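Local coordinates for DegT/DnrJ/EryC1/StrS aminotransferase (Brucella abortus 2308, PDB 4QGR), which binds pyridoxal 5'-phosphate and probably acts as a transaminase, at residues A[81-86]-A[135-140]; A[306-311]-A[372-377]; A[315-320]-A[368-373]. All coordinates share one frame; numbering follows the deposited sequence.

Interaction 1 of 3, residues A[81-86]-A[135-140]; sequences PGHAVF and RLEPKA
Ala-84 and Val-85 lie at the tight centre of this contact, facing Pro-138 and Ala-140 of the neighbouring parallel strand. Both main-chain polar groups of Ala-84 are used: its N donates to Glu-137 O at 2.9 Å from well above the carbonyl plane, and its O accepts Lys-139 N. Phe-86 N continues the series to Ala-140 O. The register slips by one residue here, because Lys-139 is the extra residue of a beta bulge. Pro-138 costs the pairing nothing, since the amides of Glu-137 and Lys-139 are the ones turned to strand 83-86.

The small side chains of Ala-84 and Ala-140 fit beside the paired strands and let larger neighbours lie against them. Ala-140 CB meets Val-85 CG1 at 4.0 Å on one face of the sheet, while Ala-84 CB touches Leu-136 CD1 on the other. Phe-86 has CG anti to its own carbonyl carbon (chi1 -59°), and its ring lies beside Pro-138, with Phe-86 CE1 3.8 Å from Pro-138 CB. Both side chains also touch helix 120-133.

The N-terminal end is looser and more open to solvent. Gly-82 turns into the strand with positive phi (96°), a conformation that suits glycine, and its O accepts Glu-137 N. The His-83 ring is sandwiched: Lys-139 CE stands over one face in a CH-pi contact, 3.7 Å from the centroid, and Pro-81 O over the other, while ND1 pairs with Gly-80 N. Lys-139 NZ and Glu-137 OE2 make only a long salt bridge of 3.8 Å, doubtful because Glu-137 has two conformers.

Strand 83-88 lies between 105-109 and 137-141, and helix 120-133 makes the crossover from 105-109 to 137-141, an alpha/beta arrangement characteristic of the large-domain sheet of fold type I pyridoxal-phosphate enzymes.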
ATOM      1  N   PRO A  81     -20.978  -4.597  -2.973  1.00 16.75           N
ATOM      2  CA  PRO A  81     -21.970  -4.840  -4.027  1.00 17.05           C
ATOM      3  C   PRO A  81     -23.388  -4.457  -3.590  1.00 17.31           C
ATOM      4  O   PRO A  81     -23.826  -4.754  -2.453  1.00 17.12           O
ATOM      5  CB  PRO A  81     -21.818  -6.349  -4.295  1.00 17.72           C
ATOM      6  CG  PRO A  81     -20.421  -6.683  -3.885  1.00 17.28           C
ATOM      7  CD  PRO A  81     -20.096  -5.758  -2.765  1.00 17.38           C
ATOM      8  N   GLY A  82     -24.076  -3.736  -4.464  1.00 17.15           N
ATOM      9  CA  GLY A  82     -25.438  -3.283  -4.160  1.00 17.46           C
ATOM     10  C   GLY A  82     -25.521  -1.874  -3.597  1.00 16.89           C
ATOM     11  O   GLY A  82     -26.608  -1.398  -3.307  1.00 17.31           O
ATOM     12  N   HIS A  83     -24.374  -1.223  -3.432  1.00 16.23           N
ATOM     13  CA  HIS A  83     -24.301   0.025  -2.706  1.00 15.51           C
ATOM     14  C   HIS A  83     -23.784   1.173  -3.556  1.00 14.59           C
ATOM     15  O   HIS A  83     -22.901   0.979  -4.418  1.00 14.31           O
ATOM     16  CB  HIS A  83     -23.418  -0.116  -1.474  1.00 15.36           C
ATOM     17  CG  HIS A  83     -23.894  -1.154  -0.522  1.00 16.35           C
ATOM     18  ND1 HIS A  83     -23.049  -1.842   0.313  1.00 16.87           N
ATOM     19  CD2 HIS A  83     -25.133  -1.677  -0.320  1.00 16.78           C
ATOM     20  CE1 HIS A  83     -23.745  -2.709   1.031  1.00 17.18           C
ATOM     21  NE2 HIS A  83     -25.013  -2.628   0.659  1.00 17.31           N
ATOM     22  N   ALA A  84     -24.366   2.354  -3.317  1.00 14.02           N
ATOM     23  CA  ALA A  84     -23.977   3.578  -4.006  1.00 13.12           C
ATOM     24  C   ALA A  84     -23.171   4.505  -3.089  1.00 12.41           C
ATOM     25  O   ALA A  84     -23.520   4.700  -1.909  1.00 12.07           O
ATOM     26  CB  ALA A  84     -25.188   4.307  -4.513  1.00 13.32           C
ATOM     27  N   VAL A  85     -22.110   5.075  -3.632  1.00 11.91           N
ATOM     28  CA  VAL A  85     -21.282   6.081  -2.901  1.00 11.88           C
ATOM     29  C   VAL A  85     -21.150   7.320  -3.789  1.00 11.71           C
ATOM     30  O   VAL A  85     -20.765   7.234  -4.989  1.00 11.50           O
ATOM     31  CB  VAL A  85     -19.891   5.541  -2.524  1.00 11.65           C
ATOM     32  CG1 VAL A  85     -19.055   6.607  -1.831  1.00 11.56           C
ATOM     33  CG2 VAL A  85     -19.958   4.264  -1.697  1.00 12.14           C
ATOM     34  N   PHE A  86     -21.505   8.480  -3.242  1.00 11.86           N
ATOM     35  CA  PHE A  86     -21.600   9.744  -4.004  1.00 12.05           C
ATOM     36  C   PHE A  86     -20.295  10.501  -3.902  1.00 11.75           C
ATOM     37  O   PHE A  86     -19.823  10.739  -2.785  1.00 11.97           O
ATOM     38  CB  PHE A  86     -22.809  10.575  -3.477  1.00 12.67           C
ATOM     39  CG  PHE A  86     -24.085   9.822  -3.612  1.00 13.17           C
ATOM     40  CD1 PHE A  86     -24.448   8.875  -2.639  1.00 13.65           C
ATOM     41  CD2 PHE A  86     -24.807   9.874  -4.789  1.00 13.77           C
ATOM     42  CE1 PHE A  86     -25.547   8.106  -2.777  1.00 14.30           C
ATOM     43  CE2 PHE A  86     -25.948   9.114  -4.934  1.00 13.81           C
ATOM     44  CZ  PHE A  86     -26.320   8.215  -3.951  1.00 14.24           C
ATOM     45  N   ARG A 135     -32.205   0.297  -7.536  1.00 21.83           N
ATOM     46  CA  ARG A 135     -31.267  -0.732  -7.909  1.00 22.18           C
ATOM     47  C   ARG A 135     -30.071  -0.804  -6.930  1.00 21.36           C
ATOM     48  O   ARG A 135     -29.525  -1.872  -6.722  1.00 21.43           O
ATOM     49  CB  ARG A 135     -30.810  -0.416  -9.327  1.00 22.89           C
ATOM     50  CG  ARG A 135     -29.641  -1.151  -9.872  1.00 23.89           C
ATOM     51  CD  ARG A 135     -29.363  -0.766 -11.332  1.00 23.34           C
ATOM     52  NE  ARG A 135     -28.505   0.409 -11.489  1.00 23.13           N
ATOM     53  CZ  ARG A 135     -27.193   0.444 -11.235  1.00 22.80           C
ATOM     54  NH1 ARG A 135     -26.525  -0.635 -10.833  1.00 21.75           N
ATOM     55  NH2 ARG A 135     -26.546   1.570 -11.448  1.00 21.98           N
ATOM     56  N   LEU A 136     -29.646   0.345  -6.397  1.00 19.75           N
ATOM     57  CA  LEU A 136     -28.583   0.434  -5.391  1.00 19.54           C
ATOM     58  C   LEU A 136     -29.081   1.141  -4.139  1.00 19.74           C
ATOM     59  O   LEU A 136     -30.043   1.925  -4.187  1.00 21.15           O
ATOM     60  CB  LEU A 136     -27.418   1.253  -5.917  1.00 19.10           C
ATOM     61  CG  LEU A 136     -26.754   0.819  -7.221  1.00 19.00           C
ATOM     62  CD1 LEU A 136     -25.820   1.916  -7.698  1.00 19.13           C
ATOM     63  CD2 LEU A 136     -26.011  -0.490  -7.009  1.00 19.03           C
ATOM     64  N   GLU A 137     -28.459   0.845  -3.019  1.00 18.75           N
ATOM     65  CA  GLU A 137     -28.791   1.507  -1.764  0.70 18.89           C
ATOM     66  C   GLU A 137     -27.736   2.582  -1.504  1.00 17.82           C
ATOM     67  O   GLU A 137     -26.548   2.276  -1.472  1.00 16.20           O
ATOM     68  CB  GLU A 137     -28.759   0.513  -0.613  0.70 20.25           C
ATOM     69  CG  GLU A 137     -29.333   1.102   0.674  0.70 22.33           C
ATOM     70  CD  GLU A 137     -29.189   0.192   1.873  0.70 24.46           C
ATOM     71  OE1 GLU A 137     -28.976  -1.052   1.718  0.70 25.87           O
ATOM     72  OE2 GLU A 137     -29.301   0.744   2.987  0.70 25.90           O
ATOM     73  N   PRO A 138     -28.162   3.840  -1.330  1.00 17.04           N
ATOM     74  CA  PRO A 138     -27.185   4.851  -0.913  1.00 16.84           C
ATOM     75  C   PRO A 138     -26.544   4.482   0.409  1.00 16.18           C
ATOM     76  O   PRO A 138     -27.253   4.119   1.383  1.00 16.04           O
ATOM     77  CB  PRO A 138     -28.028   6.133  -0.764  1.00 17.46           C
ATOM     78  CG  PRO A 138     -29.322   5.844  -1.411  1.00 18.78           C
ATOM     79  CD  PRO A 138     -29.533   4.375  -1.390  1.00 18.54           C
ATOM     80  N   LYS A 139     -25.217   4.529   0.453  1.00 16.12           N
ATOM     81  CA  LYS A 139     -24.498   4.233   1.700  1.00 16.48           C
ATOM     82  C   LYS A 139     -23.553   5.318   2.189  1.00 15.38           C
ATOM     83  O   LYS A 139     -23.399   5.482   3.395  1.00 15.77           O
ATOM     84  CB  LYS A 139     -23.704   2.944   1.570  1.00 17.55           C
ATOM     85  CG  LYS A 139     -24.555   1.704   1.594  1.00 19.34           C
ATOM     86  CD  LYS A 139     -25.086   1.403   2.982  1.00 21.90           C
ATOM     87  CE  LYS A 139     -25.678   0.007   2.943  1.00 25.79           C
ATOM     88  NZ  LYS A 139     -25.983  -0.527   4.299  1.00 29.54           N
ATOM     89  N   ALA A 140     -22.898   6.009   1.284  1.00 13.92           N
ATOM     90  CA  ALA A 140     -21.857   6.958   1.675  1.00 13.11           C
ATOM     91  C   ALA A 140     -21.680   8.113   0.721  1.00 12.48           C
ATOM     92  O   ALA A 140     -22.091   8.067  -0.436  1.00 12.29           O
ATOM     93  CB  ALA A 140     -20.529   6.223   1.837  1.00 12.68           C
TER

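Interaction 2 of 3, residues A[306-311]-A[372-377]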
ATOM      1  N   ASP A 306      -4.559  27.699 -22.828  1.00 18.81           N
ATOM      2  CA  ASP A 306      -3.405  27.006 -23.444  1.00 19.80           C
ATOM      3  C   ASP A 306      -2.309  28.017 -23.810  1.00 19.71           C
ATOM      4  O   ASP A 306      -1.104  27.758 -23.620  1.00 20.13           O
ATOM      5  CB  ASP A 306      -3.822  26.215 -24.669  1.00 20.52           C
ATOM      6  CG  ASP A 306      -4.569  24.941 -24.311  1.00 21.44           C
ATOM      7  OD1 ASP A 306      -4.609  24.558 -23.126  1.00 20.69           O
ATOM      8  OD2 ASP A 306      -5.116  24.326 -25.237  1.00 21.76           O
ATOM      9  N   GLY A 307      -2.739  29.155 -24.339  1.00 20.40           N
ATOM     10  CA  GLY A 307      -1.836  30.291 -24.647  1.00 20.38           C
ATOM     11  C   GLY A 307      -1.083  30.795 -23.422  1.00 20.10           C
ATOM     12  O   GLY A 307       0.124  31.079 -23.477  1.00 19.68           O
ATOM     13  N   LEU A 308      -1.812  30.962 -22.320  1.00 19.25           N
ATOM     14  CA  LEU A 308      -1.227  31.411 -21.061  1.00 18.91           C
ATOM     15  C   LEU A 308      -0.190  30.439 -20.560  1.00 18.19           C
ATOM     16  O   LEU A 308       0.935  30.833 -20.214  1.00 18.15           O
ATOM     17  CB  LEU A 308      -2.306  31.622 -19.997  1.00 18.57           C
ATOM     18  CG  LEU A 308      -1.789  32.032 -18.633  1.00 18.16           C
ATOM     19  CD1 LEU A 308      -0.983  33.287 -18.780  1.00 19.11           C
ATOM     20  CD2 LEU A 308      -2.885  32.239 -17.629  1.00 18.20           C
ATOM     21  N   LYS A 309      -0.549  29.157 -20.525  1.00 17.49           N
ATOM     22  CA  LYS A 309       0.377  28.155 -20.011  1.00 17.54           C
ATOM     23  C   LYS A 309       1.687  28.115 -20.834  1.00 17.38           C
ATOM     24  O   LYS A 309       2.788  27.972 -20.283  1.00 18.03           O
ATOM     25  CB  LYS A 309      -0.311  26.814 -20.046  1.00 17.47           C
ATOM     26  CG  LYS A 309       0.510  25.621 -19.621  1.00 17.64           C
ATOM     27  CD  LYS A 309      -0.401  24.419 -19.506  1.00 17.86           C
ATOM     28  CE  LYS A 309       0.239  23.305 -18.732  1.00 18.79           C
ATOM     29  NZ  LYS A 309       1.465  22.794 -19.340  1.00 19.44           N
ATOM     30  N   ALA A 310       1.563  28.277 -22.151  1.00 17.91           N
ATOM     31  CA  ALA A 310       2.732  28.258 -23.027  1.00 18.57           C
ATOM     32  C   ALA A 310       3.615  29.490 -22.791  1.00 19.66           C
ATOM     33  O   ALA A 310       4.844  29.406 -22.845  1.00 19.53           O
ATOM     34  CB  ALA A 310       2.270  28.224 -24.494  1.00 19.33           C
ATOM     35  N   GLN A 311       2.982  30.651 -22.633  1.00 20.42           N
ATOM     36  CA  GLN A 311       3.715  31.861 -22.379  1.00 22.07           C
ATOM     37  C   GLN A 311       4.401  31.762 -21.025  1.00 20.94           C
ATOM     38  O   GLN A 311       5.522  32.247 -20.861  1.00 20.84           O
ATOM     39  CB  GLN A 311       2.781  33.079 -22.432  1.00 23.94           C
ATOM     40  CG  GLN A 311       3.462  34.404 -22.149  1.00 27.40           C
ATOM     41  CD  GLN A 311       4.621  34.670 -23.102  1.00 30.83           C
ATOM     42  OE1 GLN A 311       4.585  34.264 -24.250  1.00 35.11           O
ATOM     43  NE2 GLN A 311       5.667  35.315 -22.610  1.00 34.11           N
ATOM     44  N   GLY A 372       3.471  39.200 -13.423  1.00 22.25           N
ATOM     45  CA  GLY A 372       3.766  40.058 -14.561  1.00 23.16           C
ATOM     46  C   GLY A 372       3.453  39.366 -15.879  1.00 23.00           C
ATOM     47  O   GLY A 372       2.952  39.970 -16.807  1.00 22.98           O
ATOM     48  N   VAL A 373       3.774  38.090 -15.969  1.00 22.78           N
ATOM     49  CA  VAL A 373       3.596  37.394 -17.225  1.00 23.09           C
ATOM     50  C   VAL A 373       2.117  37.205 -17.484  1.00 22.89           C
ATOM     51  O   VAL A 373       1.654  37.378 -18.628  1.00 22.57           O
ATOM     52  CB  VAL A 373       4.351  36.039 -17.231  1.00 23.76           C
ATOM     53  CG1 VAL A 373       4.013  35.237 -18.482  1.00 24.46           C
ATOM     54  CG2 VAL A 373       5.845  36.262 -17.146  1.00 23.96           C
ATOM     55  N   ILE A 374       1.359  36.878 -16.427  1.00 22.16           N
ATOM     56  CA  ILE A 374      -0.065  36.649 -16.570  1.00 22.06           C
ATOM     57  C   ILE A 374      -0.780  37.960 -16.978  1.00 23.70           C
ATOM     58  O   ILE A 374      -1.589  37.969 -17.912  1.00 24.21           O
ATOM     59  CB  ILE A 374      -0.678  36.048 -15.282  1.00 21.28           C
ATOM     60  CG1 ILE A 374      -0.067  34.668 -15.012  1.00 20.86           C
ATOM     61  CG2 ILE A 374      -2.204  35.943 -15.392  1.00 21.82           C
ATOM     62  CD1 ILE A 374      -0.435  34.053 -13.685  1.00 19.59           C
ATOM     63  N   ARG A 375      -0.461  39.052 -16.298  1.00 23.86           N
ATOM     64  CA  ARG A 375      -1.061  40.350 -16.594  1.00 25.99           C
ATOM     65  C   ARG A 375      -0.703  40.784 -18.036  1.00 26.87           C
ATOM     66  O   ARG A 375      -1.558  41.263 -18.803  1.00 27.32           O
ATOM     67  CB  ARG A 375      -0.590  41.401 -15.580  1.00 26.78           C
ATOM     68  CG  ARG A 375      -1.085  41.150 -14.152  1.00 27.67           C
ATOM     69  CD  ARG A 375      -0.755  42.312 -13.234  1.00 28.80           C
ATOM     70  NE  ARG A 375      -1.570  43.451 -13.646  1.00 30.84           N
ATOM     71  CZ  ARG A 375      -2.853  43.599 -13.334  1.00 31.23           C
ATOM     72  NH1 ARG A 375      -3.480  42.713 -12.562  1.00 31.35           N
ATOM     73  NH2 ARG A 375      -3.525  44.628 -13.794  1.00 34.59           N
ATOM     74  N   GLY A 376       0.559  40.562 -18.407  1.00 27.11           N
ATOM     75  CA  GLY A 376       1.043  40.920 -19.732  1.00 27.35           C
ATOM     76  C   GLY A 376       0.335  40.133 -20.813  1.00 27.43           C
ATOM     77  O   GLY A 376      -0.033  40.686 -21.840  1.00 27.11           O
ATOM     78  N   PHE A 377       0.154  38.827 -20.593  1.00 26.85           N
ATOM     79  CA  PHE A 377      -0.595  37.980 -21.511  1.00 26.97           C
ATOM     80  C   PHE A 377      -1.980  38.538 -21.772  1.00 27.68           C
ATOM     81  O   PHE A 377      -2.462  38.487 -22.902  1.00 28.00           O
ATOM     82  CB  PHE A 377      -0.747  36.545 -20.956  1.00 26.14           C
ATOM     83  CG  PHE A 377      -1.459  35.602 -21.902  1.00 26.42           C
ATOM     84  CD1 PHE A 377      -0.800  35.074 -23.013  1.00 26.47           C
ATOM     85  CD2 PHE A 377      -2.792  35.266 -21.700  1.00 26.67           C
ATOM     86  CE1 PHE A 377      -1.460  34.226 -23.880  1.00 26.40           C
ATOM     87  CE2 PHE A 377      -3.453  34.398 -22.565  1.00 26.65           C
ATOM     88  CZ  PHE A 377      -2.784  33.889 -23.661  1.00 26.53           C
TER
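Leu-308 and Phe-377 dominate a roughly antiparallel helix pair, formed by helices 305-314 and 364-377 in the C-terminal part of the chain and packed by the two-stranded sheet 298-301/353-356. The axes of segments 306-311 and 372-377 approach to 10.1 Å, with 138° between their directions. Val-373 comes first along the second helix: its CG1 lies 3.8 Å from Gln-311 CG, so the contact uses the aliphatic part of the glutamine. Ile-374, one residue on, is buried, and its CG1 reaches Leu-308 CD1 at 4.1 Å. Ile-374 also touches Leu-312 and Leu-356 of strand 353-356, so its branched side chain is packed between the helix pair and that strand.

In Phe-377, a turn after Val-373, chi1 (-177°) sets CG anti to the backbone N, and the ring lies against Gly-307 and Leu-308. Leu-308 CB makes a CH-pi contact over one face, while Leu-308 CD1 touches Phe-377 CG at 3.9 Å. Gly-307 suits its place because it presents bare backbone where a side chain would collide with the ring: Phe-377 CE1 sits 3.5 Å from Gly-307 C, and Phe-377 CZ lies 3.4 Å from Leu-308 N, which stands over the ring face.

Interaction 3 of 3, residues A[315-320]-A[368-373]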
ATOM      1  N   GLU A 315       8.611  31.751 -20.371  1.00 22.58           N
ATOM      2  CA  GLU A 315       9.291  32.590 -19.395  1.00 23.83           C
ATOM      3  C   GLU A 315       9.841  31.787 -18.231  1.00 22.07           C
ATOM      4  O   GLU A 315      10.226  32.356 -17.215  1.00 22.28           O
ATOM      5  CB  GLU A 315       8.346  33.670 -18.862  1.00 25.98           C
ATOM      6  CG  GLU A 315       7.936  34.711 -19.887  1.00 29.56           C
ATOM      7  CD  GLU A 315       9.079  35.610 -20.311  1.00 34.28           C
ATOM      8  OE1 GLU A 315      10.018  35.846 -19.502  1.00 37.39           O
ATOM      9  OE2 GLU A 315       9.067  36.024 -21.489  1.00 38.30           O
ATOM     10  N   GLY A 316       9.931  30.467 -18.373  1.00 20.52           N
ATOM     11  CA  GLY A 316      10.544  29.632 -17.330  1.00 19.78           C
ATOM     12  C   GLY A 316       9.663  29.361 -16.127  1.00 19.34           C
ATOM     13  O   GLY A 316      10.164  29.012 -15.041  1.00 19.45           O
ATOM     14  N   ILE A 317       8.347  29.489 -16.304  1.00 18.57           N
ATOM     15  CA  ILE A 317       7.406  29.298 -15.196  1.00 18.30           C
ATOM     16  C   ILE A 317       6.609  28.021 -15.456  1.00 17.40           C
ATOM     17  O   ILE A 317       5.903  27.937 -16.460  1.00 18.38           O
ATOM     18  CB  ILE A 317       6.472  30.526 -15.048  1.00 19.14           C
ATOM     19  CG1 ILE A 317       7.288  31.775 -14.707  1.00 20.15           C
ATOM     20  CG2 ILE A 317       5.398  30.264 -14.011  1.00 19.13           C
ATOM     21  CD1 ILE A 317       6.632  33.075 -15.131  1.00 20.99           C
ATOM     22  N   PRO A 318       6.752  27.017 -14.575  1.00 16.76           N
ATOM     23  CA  PRO A 318       5.942  25.802 -14.714  1.00 16.31           C
ATOM     24  C   PRO A 318       4.514  26.033 -14.255  1.00 16.78           C
ATOM     25  O   PRO A 318       4.263  26.894 -13.374  1.00 16.95           O
ATOM     26  CB  PRO A 318       6.636  24.822 -13.776  1.00 15.76           C
ATOM     27  CG  PRO A 318       7.187  25.712 -12.686  1.00 16.29           C
ATOM     28  CD  PRO A 318       7.655  26.931 -13.404  1.00 16.03           C
ATOM     29  N   SER A 319       3.589  25.285 -14.863  1.00 15.99           N
ATOM     30  CA  SER A 319       2.176  25.313 -14.432  1.00 15.52           C
ATOM     31  C   SER A 319       1.562  23.985 -14.829  1.00 15.63           C
ATOM     32  O   SER A 319       2.064  23.304 -15.728  1.00 16.77           O
ATOM     33  CB  SER A 319       1.441  26.478 -15.061  1.00 15.82           C
ATOM     34  OG  SER A 319       1.379  26.393 -16.497  1.00 15.98           O
ATOM     35  N   VAL A 320       0.470  23.604 -14.168  1.00 14.67           N
ATOM     36  CA  VAL A 320      -0.119  22.277 -14.389  1.00 15.29           C
ATOM     37  C   VAL A 320      -1.636  22.411 -14.427  1.00 14.68           C
ATOM     38  O   VAL A 320      -2.212  23.175 -13.673  1.00 14.12           O
ATOM     39  CB  VAL A 320       0.230  21.318 -13.243  1.00 15.42           C
ATOM     40  CG1 VAL A 320      -0.237  19.878 -13.533  1.00 15.64           C
ATOM     41  CG2 VAL A 320       1.719  21.331 -13.037  1.00 16.40           C
ATOM     42  N   ASP A 368       6.234  38.027  -8.256  1.00 23.04           N
ATOM     43  CA  ASP A 368       6.094  39.200  -9.113  1.00 24.92           C
ATOM     44  C   ASP A 368       6.257  38.861 -10.591  1.00 24.23           C
ATOM     45  O   ASP A 368       5.567  39.400 -11.429  1.00 24.47           O
ATOM     46  CB  ASP A 368       7.123  40.284  -8.739  1.00 26.47           C
ATOM     47  CG  ASP A 368       6.849  40.923  -7.376  1.00 27.99           C
ATOM     48  OD1 ASP A 368       5.758  40.720  -6.799  1.00 29.93           O
ATOM     49  OD2 ASP A 368       7.745  41.614  -6.871  1.00 28.79           O
ATOM     50  N   LYS A 369       7.201  37.986 -10.899  1.00 24.56           N
ATOM     51  CA  LYS A 369       7.476  37.621 -12.269  1.00 24.49           C
ATOM     52  C   LYS A 369       6.273  36.881 -12.841  1.00 22.56           C
ATOM     53  O   LYS A 369       5.819  37.153 -13.981  1.00 21.13           O
ATOM     54  CB  LYS A 369       8.722  36.746 -12.342  1.00 26.05           C
ATOM     55  CG  LYS A 369       9.152  36.443 -13.761  1.00 28.34           C
ATOM     56  CD  LYS A 369      10.107  35.262 -13.828  1.00 29.64           C
ATOM     57  CE  LYS A 369      10.768  35.226 -15.201  1.00 32.72           C
ATOM     58  NZ  LYS A 369      11.544  33.962 -15.413  1.00 34.47           N
ATOM     59  N   ILE A 370       5.732  35.970 -12.030  1.00 20.64           N
ATOM     60  CA  ILE A 370       4.577  35.189 -12.457  1.00 19.97           C
ATOM     61  C   ILE A 370       3.407  36.134 -12.695  1.00 19.83           C
ATOM     62  O   ILE A 370       2.771  36.092 -13.734  1.00 19.37           O
ATOM     63  CB  ILE A 370       4.220  34.097 -11.416  1.00 19.46           C
ATOM     64  CG1 ILE A 370       5.333  33.041 -11.301  1.00 19.45           C
ATOM     65  CG2 ILE A 370       2.919  33.416 -11.774  1.00 19.25           C
ATOM     66  CD1 ILE A 370       5.318  32.252 -10.022  1.00 19.58           C
ATOM     67  N   ILE A 371       3.128  36.996 -11.728  1.00 20.35           N
ATOM     68  CA  ILE A 371       2.054  37.983 -11.885  1.00 21.17           C
ATOM     69  C   ILE A 371       2.249  38.792 -13.169  1.00 21.94           C
ATOM     70  O   ILE A 371       1.305  39.038 -13.902  1.00 22.76           O
ATOM     71  CB  ILE A 371       1.938  38.895 -10.632  1.00 21.85           C
ATOM     72  CG1 ILE A 371       1.259  38.125  -9.518  1.00 22.01           C
ATOM     73  CG2 ILE A 371       1.165  40.179 -10.915  1.00 22.99           C
ATOM     74  CD1 ILE A 371       1.566  38.654  -8.135  1.00 22.95           C
ATOM     75  N   GLY A 372       3.471  39.200 -13.423  1.00 22.25           N
ATOM     76  CA  GLY A 372       3.766  40.058 -14.561  1.00 23.16           C
ATOM     77  C   GLY A 372       3.453  39.366 -15.879  1.00 23.00           C
ATOM     78  O   GLY A 372       2.952  39.970 -16.807  1.00 22.98           O
ATOM     79  N   VAL A 373       3.774  38.090 -15.969  1.00 22.78           N
ATOM     80  CA  VAL A 373       3.596  37.394 -17.225  1.00 23.09           C
ATOM     81  C   VAL A 373       2.117  37.205 -17.484  1.00 22.89           C
ATOM     82  O   VAL A 373       1.654  37.378 -18.628  1.00 22.57           O
ATOM     83  CB  VAL A 373       4.351  36.039 -17.231  1.00 23.76           C
ATOM     84  CG1 VAL A 373       4.013  35.237 -18.482  1.00 24.46           C
ATOM     85  CG2 VAL A 373       5.845  36.262 -17.146  1.00 23.96           C
TER
HETATM   86  O   HOH W   1      11.311  31.677 -14.123  1.00 43.14           O
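The backbone of Glu-315 leaves helix 305-314, and Gly-316, at a positive phi of 78°, ends that helix in a Schellman motif, with Ile-317 N bonded back to Leu-312 O, beside the helix carrying Lys-369. Glycine tolerates this turn readily. The turn also presents the carbonyls of Glu-315 and Gly-316 at the helix terminus, where a positive charge would be expected to be favoured.

Lys-369 probably supplies that charge. CG is anti to its backbone N (chi1 -174°), and the extended chain beyond brings NZ to the carbonyl of Glu-315. Lys-369 NZ donates to Glu-315 O at 2.8 Å, almost along the C=O axis (C=O...N angle 165°). It also donates to a water at 2.6 Å, which in turn makes a weak 3.0 Å bond to Gly-316 O, so the ammonium group serves both carbonyls, one directly and one through solvent. The carboxylate of Glu-315 does not join in: Glu-315 OE1 stays 4.8 Å from Lys-369 NZ, and any attraction between them would act at a distance.

Next to these polar bonds the contact is apolar. Ile-317 is buried and its two branches divide the work: Ile-317 CG2 lies 3.9 Å from Ile-370 CG1, and Ile-317 CD1 reaches Val-373 CG2, Ile-317 and Val-373 running alongside with opposed directions. The same valine methyl receives Glu-315 CG at 3.8 Å, so the aliphatic part of the acid extends the apolar surface. Leu-312 and Met-9 touch Ile-317, and Met-9 and Tyr-274 of helix 247-278 touch Ile-370.

The apolar residue after the C-prime glycine, Ile-317, packs on Leu-312 of the helix just ended, as is usual in a Schellman motif, and here it packs on helix 364-377 as well.

In the fold
Interaction 1 comes first along the chain and belongs to the large mixed sheet, joining strands 83-88 and 137-141. Interactions 2 and 3 follow much later, their centres each 44 Å from that of interaction 1; interaction 3 lies across the chain's centre from it. They are close neighbours, centres 7 Å apart. Segments 306-311 and 315-320, in that order, pack on helix 364-377, where their partner segments overlap at Gly-372 and Val-373, with Val-373 in contact in both. Lys-369 and Ile-370 thus hold the helix exit, while Ile-374 and Phe-377 hold the helix itself. The three contacts sample two separate parts of the fold, the large sheet and the C-terminal helical packing, all away from the annotated sites.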